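Local structure of ADP-dependent L-serine kinase SerK (Thermococcus kodakarensis KOD1, 5X0E) at residues 98-103 and 224-229; 122-127 and 147-152; 142-147 and 195-200. The protein uses ADP to phosphorylate free L-serine, giving O-phospho-L-serine and AMP in the first step from serine to cysteine. The protein carries 1 engineered substitution. All coordinates share one frame; numbering follows the deposited sequence. Where two conformers were deposited one is given.

Interaction 1: 98-103 and 224-229; sequences KVYTWY and RHVLPF. With SEP (phosphoserine), chain C.
Arg224 sends its CG out opposite its own backbone N (chi1 179°) and then folds at chi3 (71°), which lays the aliphatic chain across the indole of Trp102 and turns the guanidinium back to Thr101. Its CD sits over the centre of the six-membered ring, 3.6 Å from the centroid, a CH-pi contact on the ring face. The guanidinium stands steeply to the indole, 76° between planes, and any cation-pi attraction is long and at most weak. Instead, Arg224 NE donates to Thr101 O at 3.0 Å, close to the guanidinium plane, while Arg224 NH2 and Thr101 N share a water and Tyr100 CB covers one guanidinium face. Replacing Arg224 by alanine would remove CD and NE, probably uncovering the six-membered ring and leaving Thr101 O without its side-chain donor.

The backbones of 98-100 and 224-226 run antiparallel, Lys98 with Val226 and Tyr100 with Arg224 as hydrogen-bonded pairs. On the face opposite Arg224, Val99 CG2 lies 3.9 Å from the centroid of the His225 ring, over its face, and His225 NE2 is hydrogen-bonded to Tyr92 OH. His225 then grips one phosphoserine oxygen twice: N and ND1 each reach OXT at 2.9 Å. Trp102 NE1 donates to the other carboxylate oxygen, O, at 3.1 Å in a nearly straight bond. Donors from both segments thus clamp the carboxylate, consistent with recognition of the amino-acid end of serine, with the phosphate directed away from the strand pair.

Interaction 2: 122-127 and 147-152; sequences LEVIED and KSFAIP
The Phe149 ring turns an edge to the backbone of 122-127: the carbonyl carbon of Ile125 lies near the ring plane, while Glu126 N and Val124 CG1 come in obliquely. Phe149 CD1 is 3.6 Å from Glu126 N, and the CB of Glu126 lies alongside the same part of the ring. In Val124 a trans chi1 of -176° swings CG1 away from the backbone N and brings that methyl to 3.6 Å from Phe149 CB. Leu110 of helix 110-119 packs on Phe149, and Val114 and Leu117 on Val124, so this helix covers the apolar side of the pair.

The backbones form a short antiparallel pair, strand 125-126 joining 148-151 in the antiparallel sheet of the C-terminal part, with Ala130 of helix 130-135 against Ser148 and Ala150. Ile125 and Ala150 exchange both backbone hydrogen bonds, and Glu126 with Phe149 is the non-hydrogen-bonded pair beside them. One step on, Asp127 N donates to Ser148 O at 2.9 Å. The serine hydroxyl adds a second bond to Asp127: Ser148 OG donates to Asp127 O at 2.7 Å. The Asp127 carboxylate meets only a methyl across the contact, OD2 lying 3.5 Å from Ala150 CB; its charge is answered by a salt bridge to Lys133, and its OD1 accepts from Glu129 N. At the other end Pro152, which has no N-H, packs its CG 3.9 Å from Ile125 CD1, and a water joins its carbonyl to Glu123 N.

Glu126 OE2 and Lys147 NZ stay 5.4 Å apart, so their opposite charges can attract only at a distance; OE2 instead holds a water that accepts from Ser148 N. The pairing therefore rests on backbone bonds, one hydroxyl, bridging waters and apolar packing of Val124 on Phe149 rather than on a direct ion pair.

Interaction 3: 142-147 and 195-200; sequences ALVGEK and DYVFIR
The carbonyl oxygen of Ala142 is held by two neighbours on the facing strand: Ile199 N donates to it at 2.7 Å, and Phe198 CA lies 3.1 Å from Ala142 O in a CA-H...O contact. Further along, Val144 N donates to Val197 O at 2.9 Å. Leu143, its CG trans to the backbone N (chi1 174°), places CD1 over one face of the Phe198 ring, 3.8 Å from the centroid; the same methyl touches Tyr196 CB. Helix 110-119 covers this face of the sheet, through Leu110 and Val114 against Leu143. On the other face Val144 CG2 meets Val197 CG1 and Ile199 CG1, both at 3.7 Å, under helices 130-135 and 182-190.

These strands are neighbours in the antiparallel sheet of the C-terminal part, and at the start of 196-199 Asp195 and Tyr196 both face Phe106, a classic beta bulge. The Tyr196 side chain extends along Gly145 to Lys147, and its OH accepts from Lys147 N at 3.0 Å, with Lys147 O at the ring edge. Gly145 passes here with backbone angles of -168° and -124°; a CB would collide with Asp195 O and Tyr196 CE2. Water links Glu146 N to Asp195 O.

In the fold
Strand 98-107 comes first of these segments and waits longest for its partner: its start pairs with 224-229 in interaction 1, so the loop closed there contains both other contacts. After helix 110-119, segment 122-127 is met by 147-152 in interaction 2. Segment 142-147, sharing Lys147 with segment 147-152, lies within this loop but finds 195-200 later, so interactions 2 and 3 cross. Leu143 N and Phe149 O are probably hydrogen-bonded, joining successive strands 141-144 and 148-151. Interaction 3 reaches interaction 1 through a hydrogen bond from Arg200 NH2 to Trp102 O, where strands 196-199 and 98-107 lie side by side. One antiparallel sheet runs from interaction 1, at the phosphoserine site, to interaction 2, with about 27 Å between their centres.

Interaction 1: 98-103 and 224-229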
loop_
_atom_site.group_PDB
_atom_site.type_symbol
_atom_site.label_atom_id
_atom_site.label_comp_id
_atom_site.label_asym_id
_atom_site.label_seq_id
_atom_site.Cartn_x
_atom_site.Cartn_y
_atom_site.Cartn_z
ATOM N N LYS A 98 -3.999 10.301 -10.453
ATOM C CA LYS A 98 -5.141 10.195 -9.545
ATOM C C LYS A 98 -4.740 9.322 -8.354
ATOM O O LYS A 98 -3.861 8.453 -8.469
ATOM C CB LYS A 98 -6.354 9.599 -10.272
ATOM C CG LYS A 98 -7.004 10.509 -11.317
ATOM C CD LYS A 98 -7.775 11.651 -10.667
ATOM C CE LYS A 98 -8.667 12.394 -11.658
ATOM N NZ LYS A 98 -7.921 13.392 -12.467
ATOM N N VAL A 99 -5.359 9.571 -7.206
ATOM C CA VAL A 99 -5.052 8.804 -6.002
ATOM C C VAL A 99 -6.325 8.281 -5.317
ATOM O O VAL A 99 -7.300 9.007 -5.146
ATOM C CB VAL A 99 -4.148 9.589 -5.034
ATOM C CG1 VAL A 99 -4.891 10.746 -4.375
ATOM C CG2 VAL A 99 -3.527 8.658 -3.996
ATOM N N TYR A 100 -6.308 6.990 -5.011
ATOM C CA TYR A 100 -7.346 6.333 -4.215
ATOM C C TYR A 100 -6.580 5.653 -3.072
ATOM O O TYR A 100 -5.533 6.158 -2.682
ATOM C CB TYR A 100 -8.141 5.365 -5.095
ATOM C CG TYR A 100 -8.770 6.081 -6.264
ATOM C CD1 TYR A 100 -10.032 6.658 -6.161
ATOM C CD2 TYR A 100 -8.068 6.232 -7.454
ATOM C CE1 TYR A 100 -10.595 7.340 -7.233
ATOM C CE2 TYR A 100 -8.617 6.915 -8.532
ATOM C CZ TYR A 100 -9.872 7.469 -8.422
ATOM O OH TYR A 100 -10.389 8.138 -9.513
ATOM N N THR A 101 -7.055 4.514 -2.570
ATOM C CA THR A 101 -6.389 3.813 -1.478
ATOM C C THR A 101 -6.430 2.297 -1.707
ATOM O O THR A 101 -6.985 1.819 -2.701
ATOM C CB THR A 101 -7.007 4.236 -0.122
ATOM O OG1 THR A 101 -6.159 3.827 0.955
ATOM C CG2 THR A 101 -8.405 3.642 0.084
ATOM N N TRP A 102 -5.761 1.572 -0.817
ATOM C CA TRP A 102 -5.829 0.114 -0.752
ATOM C C TRP A 102 -6.474 -0.233 0.569
ATOM O O TRP A 102 -6.107 0.351 1.608
ATOM C CB TRP A 102 -4.436 -0.520 -0.780
ATOM C CG TRP A 102 -3.677 -0.324 -2.051
ATOM C CD1 TRP A 102 -2.781 0.662 -2.328
ATOM C CD2 TRP A 102 -3.739 -1.149 -3.221
ATOM N NE1 TRP A 102 -2.293 0.512 -3.593
ATOM C CE2 TRP A 102 -2.849 -0.598 -4.164
ATOM C CE3 TRP A 102 -4.451 -2.306 -3.557
ATOM C CZ2 TRP A 102 -2.658 -1.154 -5.441
ATOM C CZ3 TRP A 102 -4.249 -2.875 -4.832
ATOM C CH2 TRP A 102 -3.367 -2.283 -5.754
ATOM N N TYR A 103 -7.411 -1.181 0.531
ATOM C CA TYR A 103 -8.128 -1.660 1.709
ATOM C C TYR A 103 -7.507 -2.983 2.196
ATOM O O TYR A 103 -7.516 -3.974 1.460
ATOM C CB TYR A 103 -9.613 -1.870 1.382
ATOM C CG TYR A 103 -10.262 -0.664 0.743
ATOM C CD1 TYR A 103 -10.560 0.464 1.487
ATOM C CD2 TYR A 103 -10.529 -0.640 -0.616
ATOM C CE1 TYR A 103 -11.146 1.580 0.897
ATOM C CE2 TYR A 103 -11.098 0.466 -1.221
ATOM C CZ TYR A 103 -11.409 1.569 -0.469
ATOM O OH TYR A 103 -11.979 2.652 -1.072
ATOM N N ARG A 224 -3.131 4.628 -3.449
ATOM C CA ARG A 224 -3.186 3.829 -4.660
ATOM C C ARG A 224 -3.249 4.833 -5.802
ATOM O O ARG A 224 -4.319 5.353 -6.144
ATOM C CB ARG A 224 -4.419 2.925 -4.680
ATOM C CG ARG A 224 -4.552 2.077 -5.947
ATOM C CD ARG A 224 -5.590 0.984 -5.755
ATOM N NE ARG A 224 -6.953 1.511 -5.711
ATOM C CZ ARG A 224 -7.685 1.850 -6.776
ATOM N NH1 ARG A 224 -7.192 1.772 -7.999
ATOM N NH2 ARG A 224 -8.932 2.300 -6.614
ATOM N N HIS A 225 -2.093 5.110 -6.373
ATOM C CA HIS A 225 -1.971 6.058 -7.450
ATOM C C HIS A 225 -2.289 5.398 -8.765
ATOM O O HIS A 225 -1.839 4.293 -9.024
ATOM C CB HIS A 225 -0.560 6.603 -7.498
ATOM C CG HIS A 225 -0.221 7.481 -6.335
ATOM N ND1 HIS A 225 0.375 7.002 -5.193
ATOM C CD2 HIS A 225 -0.384 8.813 -6.149
ATOM C CE1 HIS A 225 0.585 8.006 -4.356
ATOM N NE2 HIS A 225 0.108 9.112 -4.902
ATOM N N VAL A 226 -3.016 6.104 -9.617
ATOM C CA VAL A 226 -3.382 5.549 -10.912
ATOM C C VAL A 226 -3.138 6.587 -11.999
ATOM O O VAL A 226 -3.481 7.763 -11.873
ATOM C CB VAL A 226 -4.822 4.974 -10.957
ATOM C CG1 VAL A 226 -4.953 3.751 -10.057
ATOM C CG2 VAL A 226 -5.856 6.016 -10.587
ATOM N N LEU A 227 -2.482 6.116 -13.052
ATOM C CA LEU A 227 -2.102 6.920 -14.195
ATOM C C LEU A 227 -3.051 6.526 -15.314
ATOM O O LEU A 227 -3.838 5.607 -15.129
ATOM C CB LEU A 227 -0.662 6.594 -14.578
ATOM C CG LEU A 227 0.373 6.548 -13.448
ATOM C CD1 LEU A 227 1.760 6.275 -14.019
ATOM C CD2 LEU A 227 0.351 7.828 -12.634
ATOM N N PRO A 228 -2.961 7.177 -16.494
ATOM C CA PRO A 228 -3.766 6.695 -17.622
ATOM C C PRO A 228 -3.300 5.339 -18.221
ATOM O O PRO A 228 -3.930 4.827 -19.133
ATOM C CB PRO A 228 -3.647 7.830 -18.659
ATOM C CG PRO A 228 -3.195 9.032 -17.885
ATOM C CD PRO A 228 -2.322 8.468 -16.800
ATOM N N PHE A 229 -2.203 4.783 -17.726
ATOM C CA PHE A 229 -1.645 3.531 -18.232
ATOM C C PHE A 229 -0.913 2.849 -17.087
ATOM O O PHE A 229 -0.645 3.486 -16.073
ATOM C CB PHE A 229 -0.631 3.830 -19.349
ATOM C CG PHE A 229 0.441 4.795 -18.919
ATOM C CD1 PHE A 229 0.236 6.164 -19.018
ATOM C CD2 PHE A 229 1.615 4.334 -18.320
ATOM C CE1 PHE A 229 1.195 7.053 -18.571
ATOM C CE2 PHE A 229 2.579 5.222 -17.867
ATOM C CZ PHE A 229 2.368 6.585 -17.997
HETATM N N SEP C . 1.772 4.021 -2.972
HETATM C CA SEP C . 1.496 2.722 -3.650
HETATM C CB SEP C . 1.055 1.671 -2.638
HETATM O OG SEP C . 2.110 1.477 -1.700
HETATM C C SEP C . 0.497 2.925 -4.751
HETATM O O SEP C . -0.156 1.979 -5.207
HETATM O OXT SEP C . 0.320 4.054 -5.226
HETATM P P SEP C . 3.447 0.662 -2.110
HETATM O O1P SEP C . 3.003 -0.229 -3.246
HETATM O O2P SEP C . 3.802 -0.011 -0.798
HETATM O O3P SEP C . 4.423 1.743 -2.494
HETATM O O HOH W 1 -9.663 2.779 -3.467
#

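Interaction 2: 122-127 and 147-152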
loop_
_atom_site.group_PDB
_atom_site.type_symbol
_atom_site.label_atom_id
_atom_site.label_comp_id
_atom_site.label_asym_id
_atom_site.label_seq_id
_atom_site.Cartn_x
_atom_site.Cartn_y
_atom_site.Cartn_z
ATOM N N LEU A 122 -6.505 -0.446 20.692
ATOM C CA LEU A 122 -7.559 0.041 19.805
ATOM C C LEU A 122 -8.930 -0.262 20.364
ATOM O O LEU A 122 -9.112 -1.236 21.102
ATOM C CB LEU A 122 -7.454 -0.607 18.430
ATOM C CG LEU A 122 -6.193 -0.227 17.650
ATOM C CD1 LEU A 122 -5.892 -1.268 16.587
ATOM C CD2 LEU A 122 -6.353 1.171 17.050
ATOM N N GLU A 123 -9.894 0.580 20.007
ATOM C CA GLU A 123 -11.290 0.287 20.250
ATOM C C GLU A 123 -11.880 -0.349 18.985
ATOM O O GLU A 123 -11.555 0.057 17.868
ATOM C CB GLU A 123 -12.038 1.567 20.614
ATOM C CG GLU A 123 -11.569 2.209 21.901
ATOM C CD GLU A 123 -12.354 3.461 22.209
ATOM O OE1 GLU A 123 -13.413 3.372 22.870
ATOM O OE2 GLU A 123 -11.926 4.537 21.772
ATOM N N VAL A 124 -12.708 -1.367 19.166
ATOM C CA VAL A 124 -13.385 -2.017 18.060
ATOM C C VAL A 124 -14.845 -2.126 18.482
ATOM O O VAL A 124 -15.206 -2.968 19.308
ATOM C CB VAL A 124 -12.799 -3.406 17.732
ATOM C CG1 VAL A 124 -13.484 -3.995 16.503
ATOM C CG2 VAL A 124 -11.291 -3.318 17.530
ATOM N N ILE A 125 -15.659 -1.234 17.929
ATOM C CA ILE A 125 -16.996 -0.986 18.436
ATOM C C ILE A 125 -17.993 -1.411 17.374
ATOM O O ILE A 125 -17.942 -0.906 16.250
ATOM C CB ILE A 125 -17.163 0.497 18.782
ATOM C CG1 ILE A 125 -16.219 0.861 19.930
ATOM C CG2 ILE A 125 -18.606 0.800 19.191
ATOM C CD1 ILE A 125 -15.966 2.333 20.076
ATOM N N GLU A 126 -18.893 -2.332 17.726
ATOM C CA GLU A 126 -19.917 -2.773 16.794
ATOM C C GLU A 126 -20.807 -1.575 16.440
ATOM O O GLU A 126 -21.293 -0.876 17.324
ATOM C CB GLU A 126 -20.746 -3.943 17.352
ATOM C CG GLU A 126 -21.585 -4.618 16.274
ATOM C CD GLU A 126 -22.081 -5.995 16.657
ATOM O OE1 GLU A 126 -22.364 -6.228 17.850
ATOM O OE2 GLU A 126 -22.176 -6.844 15.750
ATOM N N ASP A 127 -20.951 -1.317 15.141
ATOM C CA ASP A 127 -21.477 -0.049 14.643
ATOM C C ASP A 127 -21.975 -0.232 13.201
ATOM O O ASP A 127 -21.155 -0.314 12.263
ATOM C CB ASP A 127 -20.364 1.011 14.717
ATOM C CG ASP A 127 -20.819 2.404 14.349
ATOM O OD1 ASP A 127 -21.898 2.569 13.747
ATOM O OD2 ASP A 127 -20.077 3.363 14.672
ATOM N N LYS A 147 -20.287 -8.954 10.075
ATOM C CA LYS A 147 -20.519 -7.900 11.065
ATOM C C LYS A 147 -19.851 -6.591 10.638
ATOM O O LYS A 147 -19.133 -6.557 9.626
ATOM C CB LYS A 147 -20.011 -8.362 12.428
ATOM C CG LYS A 147 -20.823 -9.519 12.986
ATOM C CD LYS A 147 -20.242 -9.988 14.303
ATOM C CE LYS A 147 -20.983 -11.214 14.836
ATOM N NZ LYS A 147 -20.163 -11.825 15.915
ATOM N N SER A 148 -20.108 -5.524 11.405
ATOM C CA SER A 148 -19.592 -4.183 11.124
ATOM C C SER A 148 -19.095 -3.511 12.408
ATOM O O SER A 148 -19.831 -3.386 13.378
ATOM C CB SER A 148 -20.682 -3.340 10.435
ATOM O OG SER A 148 -20.305 -1.969 10.288
ATOM N N PHE A 149 -17.835 -3.096 12.407
ATOM C CA PHE A 149 -17.217 -2.443 13.558
ATOM C C PHE A 149 -16.543 -1.163 13.139
ATOM O O PHE A 149 -15.871 -1.128 12.090
ATOM C CB PHE A 149 -16.135 -3.317 14.197
ATOM C CG PHE A 149 -16.606 -4.664 14.615
ATOM C CD1 PHE A 149 -17.113 -4.874 15.901
ATOM C CD2 PHE A 149 -16.530 -5.739 13.738
ATOM C CE1 PHE A 149 -17.550 -6.138 16.281
ATOM C CE2 PHE A 149 -16.950 -6.997 14.121
ATOM C CZ PHE A 149 -17.465 -7.199 15.389
ATOM N N ALA A 150 -16.690 -0.142 13.985
ATOM C CA ALA A 150 -15.920 1.086 13.896
ATOM C C ALA A 150 -14.633 0.953 14.705
ATOM O O ALA A 150 -14.659 0.480 15.856
ATOM C CB ALA A 150 -16.727 2.266 14.412
ATOM N N ILE A 151 -13.520 1.381 14.112
ATOM C CA ILE A 151 -12.262 1.587 14.837
ATOM C C ILE A 151 -11.960 3.098 14.889
ATOM O O ILE A 151 -11.431 3.659 13.916
ATOM C CB ILE A 151 -11.074 0.816 14.187
ATOM C CG1 ILE A 151 -11.391 -0.676 14.104
ATOM C CG2 ILE A 151 -9.779 1.099 14.969
ATOM C CD1 ILE A 151 -10.440 -1.485 13.258
ATOM N N PRO A 152 -12.286 3.765 16.020
ATOM C CA PRO A 152 -12.103 5.217 16.119
ATOM C C PRO A 152 -10.647 5.679 15.980
ATOM O O PRO A 152 -9.728 4.929 16.297
ATOM C CB PRO A 152 -12.605 5.555 17.538
ATOM C CG PRO A 152 -13.410 4.396 17.962
ATOM C CD PRO A 152 -12.879 3.206 17.249
HETATM O O HOH W 2 -9.339 2.823 18.213
HETATM O O HOH W 3 -22.266 -6.024 13.163
#

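Interaction 3: 142-147 and 195-200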
loop_
_atom_site.group_PDB
_atom_site.type_symbol
_atom_site.label_atom_id
_atom_site.label_comp_id
_atom_site.label_asym_id
_atom_site.label_seq_id
_atom_site.Cartn_x
_atom_site.Cartn_y
_atom_site.Cartn_z
ATOM N N ALA A 142 -13.187 1.197 9.143
ATOM C CA ALA A 142 -14.349 0.330 9.366
ATOM C C ALA A 142 -13.917 -1.105 9.074
ATOM O O ALA A 142 -13.361 -1.378 8.005
ATOM C CB ALA A 142 -15.508 0.730 8.460
ATOM N N LEU A 143 -14.165 -2.006 10.022
ATOM C CA LEU A 143 -13.926 -3.443 9.858
ATOM C C LEU A 143 -15.259 -4.083 9.490
ATOM O O LEU A 143 -16.146 -4.195 10.335
ATOM C CB LEU A 143 -13.370 -4.040 11.161
ATOM C CG LEU A 143 -13.188 -5.557 11.238
ATOM C CD1 LEU A 143 -12.357 -6.056 10.059
ATOM C CD2 LEU A 143 -12.574 -5.956 12.572
ATOM N N VAL A 144 -15.408 -4.481 8.227
ATOM C CA VAL A 144 -16.710 -4.883 7.709
ATOM C C VAL A 144 -16.692 -6.236 6.994
ATOM O O VAL A 144 -15.774 -6.566 6.242
ATOM C CB VAL A 144 -17.328 -3.780 6.802
ATOM C CG1 VAL A 144 -17.579 -2.528 7.614
ATOM C CG2 VAL A 144 -16.454 -3.444 5.609
ATOM N N GLY A 145 -17.716 -7.025 7.277
ATOM C CA GLY A 145 -17.967 -8.291 6.593
ATOM C C GLY A 145 -19.364 -8.716 6.985
ATOM O O GLY A 145 -20.298 -7.948 6.827
ATOM N N GLU A 146 -19.496 -9.916 7.530
ATOM C CA GLU A 146 -20.751 -10.351 8.137
ATOM C C GLU A 146 -21.207 -9.329 9.189
ATOM O O GLU A 146 -22.355 -8.897 9.189
ATOM C CB GLU A 146 -20.549 -11.722 8.774
ATOM C CG GLU A 146 -21.765 -12.323 9.458
ATOM C CD GLU A 146 -21.422 -13.658 10.085
ATOM O OE1 GLU A 146 -21.080 -14.589 9.326
ATOM O OE2 GLU A 146 -21.470 -13.774 11.330
ATOM N N LYS A 147 -20.287 -8.954 10.075
ATOM C CA LYS A 147 -20.519 -7.900 11.065
ATOM C C LYS A 147 -19.851 -6.591 10.638
ATOM O O LYS A 147 -19.133 -6.557 9.626
ATOM C CB LYS A 147 -20.011 -8.362 12.428
ATOM C CG LYS A 147 -20.823 -9.519 12.986
ATOM C CD LYS A 147 -20.242 -9.988 14.303
ATOM C CE LYS A 147 -20.983 -11.214 14.836
ATOM N NZ LYS A 147 -20.163 -11.825 15.915
ATOM N N ASP A 195 -12.712 -12.970 4.562
ATOM C CA ASP A 195 -13.775 -12.813 5.558
ATOM C C ASP A 195 -14.091 -11.328 5.856
ATOM O O ASP A 195 -15.258 -10.946 5.949
ATOM C CB ASP A 195 -13.378 -13.555 6.838
ATOM C CG ASP A 195 -13.112 -15.032 6.590
ATOM O OD1 ASP A 195 -13.963 -15.671 5.946
ATOM O OD2 ASP A 195 -12.052 -15.549 7.009
ATOM N N TYR A 196 -13.057 -10.502 6.000
ATOM C CA TYR A 196 -13.231 -9.089 6.398
ATOM C C TYR A 196 -12.332 -8.148 5.606
ATOM O O TYR A 196 -11.264 -8.545 5.157
ATOM C CB TYR A 196 -12.982 -8.947 7.909
ATOM C CG TYR A 196 -14.208 -9.310 8.701
ATOM C CD1 TYR A 196 -14.474 -10.641 9.054
ATOM C CD2 TYR A 196 -15.132 -8.336 9.061
ATOM C CE1 TYR A 196 -15.627 -10.980 9.753
ATOM C CE2 TYR A 196 -16.287 -8.667 9.745
ATOM C CZ TYR A 196 -16.527 -9.988 10.088
ATOM O OH TYR A 196 -17.674 -10.311 10.755
ATOM N N VAL A 197 -12.793 -6.906 5.447
ATOM C CA VAL A 197 -12.041 -5.838 4.781
ATOM C C VAL A 197 -12.103 -4.610 5.690
ATOM O O VAL A 197 -13.098 -4.404 6.396
ATOM C CB VAL A 197 -12.565 -5.549 3.350
ATOM C CG1 VAL A 197 -14.023 -5.093 3.330
ATOM C CG2 VAL A 197 -11.692 -4.524 2.632
ATOM N N PHE A 198 -11.015 -3.838 5.701
ATOM C CA PHE A 198 -10.937 -2.575 6.431
ATOM C C PHE A 198 -11.117 -1.404 5.472
ATOM O O PHE A 198 -10.299 -1.205 4.572
ATOM C CB PHE A 198 -9.593 -2.421 7.129
ATOM C CG PHE A 198 -9.375 -3.374 8.266
ATOM C CD1 PHE A 198 -9.007 -4.677 8.028
ATOM C CD2 PHE A 198 -9.498 -2.941 9.585
ATOM C CE1 PHE A 198 -8.777 -5.556 9.075
ATOM C CE2 PHE A 198 -9.264 -3.812 10.636
ATOM C CZ PHE A 198 -8.911 -5.126 10.377
ATOM N N ILE A 199 -12.174 -0.628 5.677
ATOM C CA ILE A 199 -12.461 0.546 4.844
ATOM C C ILE A 199 -11.894 1.819 5.463
ATOM O O ILE A 199 -12.018 2.043 6.668
ATOM C CB ILE A 199 -13.975 0.740 4.643
ATOM C CG1 ILE A 199 -14.643 -0.573 4.177
ATOM C CG2 ILE A 199 -14.254 1.904 3.687
ATOM C CD1 ILE A 199 -14.079 -1.203 2.924
ATOM N N ARG A 200 -11.279 2.641 4.617
ATOM C CA ARG A 200 -10.744 3.940 4.986
ATOM C C ARG A 200 -10.916 4.924 3.853
ATOM O O ARG A 200 -10.924 4.547 2.693
ATOM C CB ARG A 200 -9.244 3.831 5.318
ATOM C CG ARG A 200 -8.381 3.136 4.261
ATOM C CD ARG A 200 -6.898 3.331 4.566
ATOM N NE ARG A 200 -6.038 2.386 3.854
ATOM C CZ ARG A 200 -4.752 2.144 4.141
ATOM N NH1 ARG A 200 -4.129 2.777 5.136
ATOM N NH2 ARG A 200 -4.071 1.276 3.412
HETATM O O HOH W 4 -17.534 -11.952 7.092
#